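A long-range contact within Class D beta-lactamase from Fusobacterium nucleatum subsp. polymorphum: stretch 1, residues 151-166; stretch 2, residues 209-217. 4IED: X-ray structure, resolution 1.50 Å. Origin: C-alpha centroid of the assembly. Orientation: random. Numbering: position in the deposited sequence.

Stretch 1 151-166: KISAMEQVKLLNLLSQ
Stretch 2, residues 209-217: GWFVGWIET

Leu 161 is the hub of this contact, which buries 480 Å² in total. Its side chain (chi1 m, chi2 t) points toward the strand, setting CD1 3.7 Å from Val 212 CB and 3.5 Å from the backbone N of Gly 213, while CD2 lies 3.9 Å from Trp 214 CZ3. Helix 154-165 and the extended strand through Trp 210 to Trp 214 run the same way at 37°, their axes 8.3 Å apart at closest. In register, Gln 157 CA sits 7.3 Å from Val 212 CA, and Leu 161 CA 6.5 Å from Gly 213 CA (phi/psi 169/-154).

Strand alternation sends Trp 210, Val 212 (chi1 m) and Trp 214 toward the helix. Trp 214 (chi1 p, chi2 100°) takes Leu 161 CD2 at its edge and, over its face, Ser 165 CB (chi1 p), 3.5 Å from the five-membered ring centroid and 6° off the normal, a CH-pi contact; Ser 165 OG donates to Asn 162 O (2.8 Å). Leu 164 CD2 (t, p) lies 3.9 Å from Trp 214 CZ3.

Trp 210 (chi1 m, chi2 100°) reaches the helix start: Ile 152 O lies 3.4 Å from its CZ2, at the ring edge, and Gln 157 OE1 (chi1 m) 3.6 Å from CZ3, over a face. Ser 153 OG caps Glu 156 N at 3.1 Å.

No direct hydrogen bond joins the stretches; at the polar edge, a water O lies 2.8 Å from Ser 165 O and 2.7 Å from Glu 216 OE2, donating to both.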

# COMPACT_ATOMS: atom_id res chain seq x y z
N LYS A 151 -12.47 -1.21 -3.56
CA LYS A 151 -12.28 -1.38 -2.10
C LYS A 151 -11.51 -2.71 -1.90
O LYS A 151 -11.62 -3.67 -2.69
CB LYS A 151 -13.60 -1.49 -1.36
CG LYS A 151 -14.50 -0.25 -1.39
CD LYS A 151 -15.77 -0.57 -0.64
CE LYS A 151 -16.63 0.67 -0.60
NZ LYS A 151 -17.88 0.33 0.09
N ILE A 152 -10.70 -2.74 -0.84
CA ILE A 152 -9.88 -3.86 -0.40
C ILE A 152 -9.73 -3.88 1.08
O ILE A 152 -9.75 -2.81 1.73
CB ILE A 152 -8.51 -3.87 -1.15
CG1 ILE A 152 -7.78 -5.18 -0.94
CG2 ILE A 152 -7.69 -2.68 -0.73
CD1 ILE A 152 -6.49 -5.39 -1.80
N SER A 153 -9.69 -5.08 1.69
CA SER A 153 -9.53 -5.19 3.12
C SER A 153 -8.09 -5.31 3.57
O SER A 153 -7.23 -5.61 2.78
CB SER A 153 -10.37 -6.35 3.67
OG SER A 153 -9.73 -7.58 3.29
N ALA A 154 -7.86 -5.07 4.87
CA ALA A 154 -6.50 -5.23 5.41
C ALA A 154 -6.05 -6.68 5.17
O ALA A 154 -4.92 -6.90 4.83
CB ALA A 154 -6.45 -4.83 6.92
N MET A 155 -6.94 -7.64 5.38
CA MET A 155 -6.58 -9.06 5.22
C MET A 155 -6.20 -9.32 3.74
O MET A 155 -5.22 -10.04 3.46
CB MET A 155 -7.74 -10.01 5.61
CG MET A 155 -7.31 -11.41 5.84
SD MET A 155 -6.43 -11.61 7.39
CE MET A 155 -7.59 -11.38 8.59
N GLU A 156 -6.91 -8.77 2.79
CA GLU A 156 -6.66 -8.93 1.40
C GLU A 156 -5.35 -8.30 1.05
O GLU A 156 -4.60 -8.88 0.23
CB GLU A 156 -7.86 -8.30 0.61
CG GLU A 156 -9.07 -9.21 0.53
CD GLU A 156 -10.27 -8.56 -0.02
OE1 GLU A 156 -10.45 -7.34 -0.10
OE2 GLU A 156 -11.20 -9.42 -0.34
N GLN A 157 -5.05 -7.12 1.56
CA GLN A 157 -3.75 -6.45 1.29
C GLN A 157 -2.63 -7.37 1.77
O GLN A 157 -1.63 -7.58 1.04
CB GLN A 157 -3.65 -5.14 1.99
CG GLN A 157 -4.63 -4.06 1.51
CD GLN A 157 -4.02 -2.92 0.79
OE1 GLN A 157 -4.54 -1.70 0.89
NE2 GLN A 157 -3.00 -3.13 0.07
N VAL A 158 -2.70 -7.91 2.97
CA VAL A 158 -1.66 -8.77 3.54
C VAL A 158 -1.43 -9.97 2.65
O VAL A 158 -0.29 -10.38 2.44
CB VAL A 158 -2.03 -9.12 4.99
CG1 VAL A 158 -1.08 -10.24 5.49
CG2 VAL A 158 -1.90 -7.91 5.87
N LYS A 159 -2.51 -10.59 2.17
CA LYS A 159 -2.35 -11.77 1.30
C LYS A 159 -1.56 -11.43 0.05
O LYS A 159 -0.62 -12.14 -0.35
CB LYS A 159 -3.70 -12.41 1.00
CG LYS A 159 -4.36 -13.09 2.20
CD LYS A 159 -5.64 -13.88 1.95
CE LYS A 159 -6.28 -14.37 3.29
NZ LYS A 159 -7.72 -14.88 3.13
N LEU A 160 -1.88 -10.29 -0.57
CA LEU A 160 -1.19 -9.85 -1.75
C LEU A 160 0.28 -9.54 -1.49
O LEU A 160 1.19 -9.85 -2.28
CB LEU A 160 -1.82 -8.65 -2.40
CG LEU A 160 -3.05 -8.85 -3.23
CD1 LEU A 160 -3.73 -7.49 -3.47
CD2 LEU A 160 -2.75 -9.57 -4.50
N LEU A 161 0.55 -8.91 -0.35
CA LEU A 161 1.90 -8.44 -0.02
C LEU A 161 2.77 -9.64 0.34
O LEU A 161 3.95 -9.65 0.01
CB LEU A 161 1.83 -7.43 1.11
CG LEU A 161 1.27 -6.11 0.64
CD1 LEU A 161 0.82 -5.27 1.84
CD2 LEU A 161 2.19 -5.25 -0.25
N ASN A 162 2.21 -10.63 1.02
CA ASN A 162 2.94 -11.87 1.28
C ASN A 162 3.43 -12.50 -0.02
O ASN A 162 4.59 -12.94 -0.16
CB ASN A 162 2.08 -12.84 2.09
CG ASN A 162 2.82 -14.17 2.25
OD1 ASN A 162 3.89 -14.25 2.81
ND2 ASN A 162 2.23 -15.14 1.74
N LEU A 163 2.58 -12.52 -1.00
CA LEU A 163 2.96 -13.06 -2.34
C LEU A 163 4.00 -12.14 -3.08
O LEU A 163 4.99 -12.62 -3.64
CB LEU A 163 1.75 -13.31 -3.20
CG LEU A 163 0.80 -14.36 -2.67
CD1 LEU A 163 -0.54 -14.30 -3.45
CD2 LEU A 163 1.43 -15.72 -2.65
N LEU A 164 3.72 -10.86 -3.12
CA LEU A 164 4.63 -9.92 -3.76
C LEU A 164 6.05 -10.03 -3.18
O LEU A 164 7.04 -10.05 -3.91
CB LEU A 164 4.14 -8.45 -3.56
CG LEU A 164 5.04 -7.37 -4.19
CD1 LEU A 164 5.33 -7.56 -5.70
CD2 LEU A 164 4.48 -5.98 -3.93
N SER A 165 6.16 -10.11 -1.87
CA SER A 165 7.46 -10.08 -1.14
C SER A 165 8.32 -11.32 -1.54
O SER A 165 9.50 -11.29 -1.43
CB SER A 165 7.23 -10.11 0.37
OG SER A 165 6.73 -11.35 0.79
N GLN A 166 7.65 -12.38 -2.00
CA GLN A 166 8.31 -13.61 -2.48
C GLN A 166 8.29 -13.77 -4.02
O GLN A 166 8.63 -14.86 -4.55
CB GLN A 166 7.54 -14.74 -1.85
CG GLN A 166 7.57 -14.78 -0.32
CD GLN A 166 6.71 -15.93 0.18
OE1 GLN A 166 5.50 -15.84 0.48
NE2 GLN A 166 7.32 -17.09 0.10
N GLY A 209 -6.97 6.13 7.10
CA GLY A 209 -5.52 6.09 6.86
C GLY A 209 -4.98 4.68 6.78
O GLY A 209 -5.26 3.86 7.61
N TRP A 210 -4.19 4.41 5.79
CA TRP A 210 -3.55 3.07 5.53
C TRP A 210 -2.04 3.16 5.67
O TRP A 210 -1.43 4.15 5.24
CB TRP A 210 -3.81 2.61 4.08
CG TRP A 210 -5.15 2.11 3.65
CD1 TRP A 210 -6.10 2.81 2.98
CD2 TRP A 210 -5.61 0.75 3.76
NE1 TRP A 210 -7.20 2.02 2.72
CE2 TRP A 210 -6.90 0.71 3.15
CE3 TRP A 210 -5.09 -0.43 4.38
CZ2 TRP A 210 -7.60 -0.47 3.05
CZ3 TRP A 210 -5.74 -1.57 4.27
CH2 TRP A 210 -7.01 -1.64 3.58
N PHE A 211 -1.45 2.05 6.12
CA PHE A 211 -0.01 1.80 5.94
C PHE A 211 0.09 0.31 5.78
O PHE A 211 -0.32 -0.47 6.61
CB PHE A 211 0.86 2.37 7.10
CG PHE A 211 2.33 2.10 6.99
CD1 PHE A 211 3.01 2.31 5.82
CD2 PHE A 211 3.03 1.65 8.08
CE1 PHE A 211 4.38 2.08 5.76
CE2 PHE A 211 4.40 1.41 8.01
CZ PHE A 211 5.03 1.64 6.87
N VAL A 212 0.63 -0.10 4.62
CA VAL A 212 0.76 -1.53 4.24
C VAL A 212 2.17 -1.80 3.77
O VAL A 212 2.82 -0.93 3.26
CB VAL A 212 -0.29 -2.00 3.19
CG1 VAL A 212 -1.71 -1.49 3.58
CG2 VAL A 212 0.06 -1.54 1.82
N GLY A 213 2.59 -3.06 3.95
CA GLY A 213 3.97 -3.40 3.52
C GLY A 213 4.38 -4.76 4.04
O GLY A 213 3.58 -5.62 4.35
N TRP A 214 5.67 -4.90 4.17
CA TRP A 214 6.26 -6.05 4.78
C TRP A 214 7.67 -5.75 5.28
O TRP A 214 8.30 -4.79 4.90
CB TRP A 214 6.33 -7.27 3.80
CG TRP A 214 7.33 -7.07 2.67
CD1 TRP A 214 8.61 -7.59 2.62
CD2 TRP A 214 7.08 -6.47 1.38
NE1 TRP A 214 9.16 -7.28 1.40
CE2 TRP A 214 8.28 -6.53 0.65
CE3 TRP A 214 6.02 -5.76 0.86
CZ2 TRP A 214 8.38 -6.01 -0.64
CZ3 TRP A 214 6.12 -5.26 -0.41
CH2 TRP A 214 7.30 -5.31 -1.12
N ILE A 215 8.15 -6.68 6.13
CA ILE A 215 9.50 -6.63 6.73
C ILE A 215 10.09 -8.01 6.47
O ILE A 215 9.56 -9.04 6.90
CB ILE A 215 9.54 -6.32 8.22
CG1 ILE A 215 8.97 -4.97 8.47
CG2 ILE A 215 10.98 -6.30 8.71
CD1 ILE A 215 8.86 -4.61 9.93
N GLU A 216 11.25 -8.00 5.79
CA GLU A 216 12.04 -9.24 5.58
C GLU A 216 13.21 -9.23 6.55
O GLU A 216 13.97 -8.24 6.63
CB GLU A 216 12.49 -9.42 4.12
CG GLU A 216 13.20 -10.76 3.98
CD GLU A 216 13.21 -11.37 2.59
OE1 GLU A 216 13.72 -12.52 2.47
OE2 GLU A 216 12.71 -10.84 1.60
N THR A 217 13.40 -10.34 7.23
CA THR A 217 14.53 -10.58 8.11
C THR A 217 15.36 -11.73 7.55
O THR A 217 15.09 -12.13 6.44
CB THR A 217 14.05 -10.87 9.50
OG1 THR A 217 13.34 -12.13 9.50
CG2 THR A 217 13.10 -9.78 10.04
O HOH W 1 11.87 -12.36 -0.46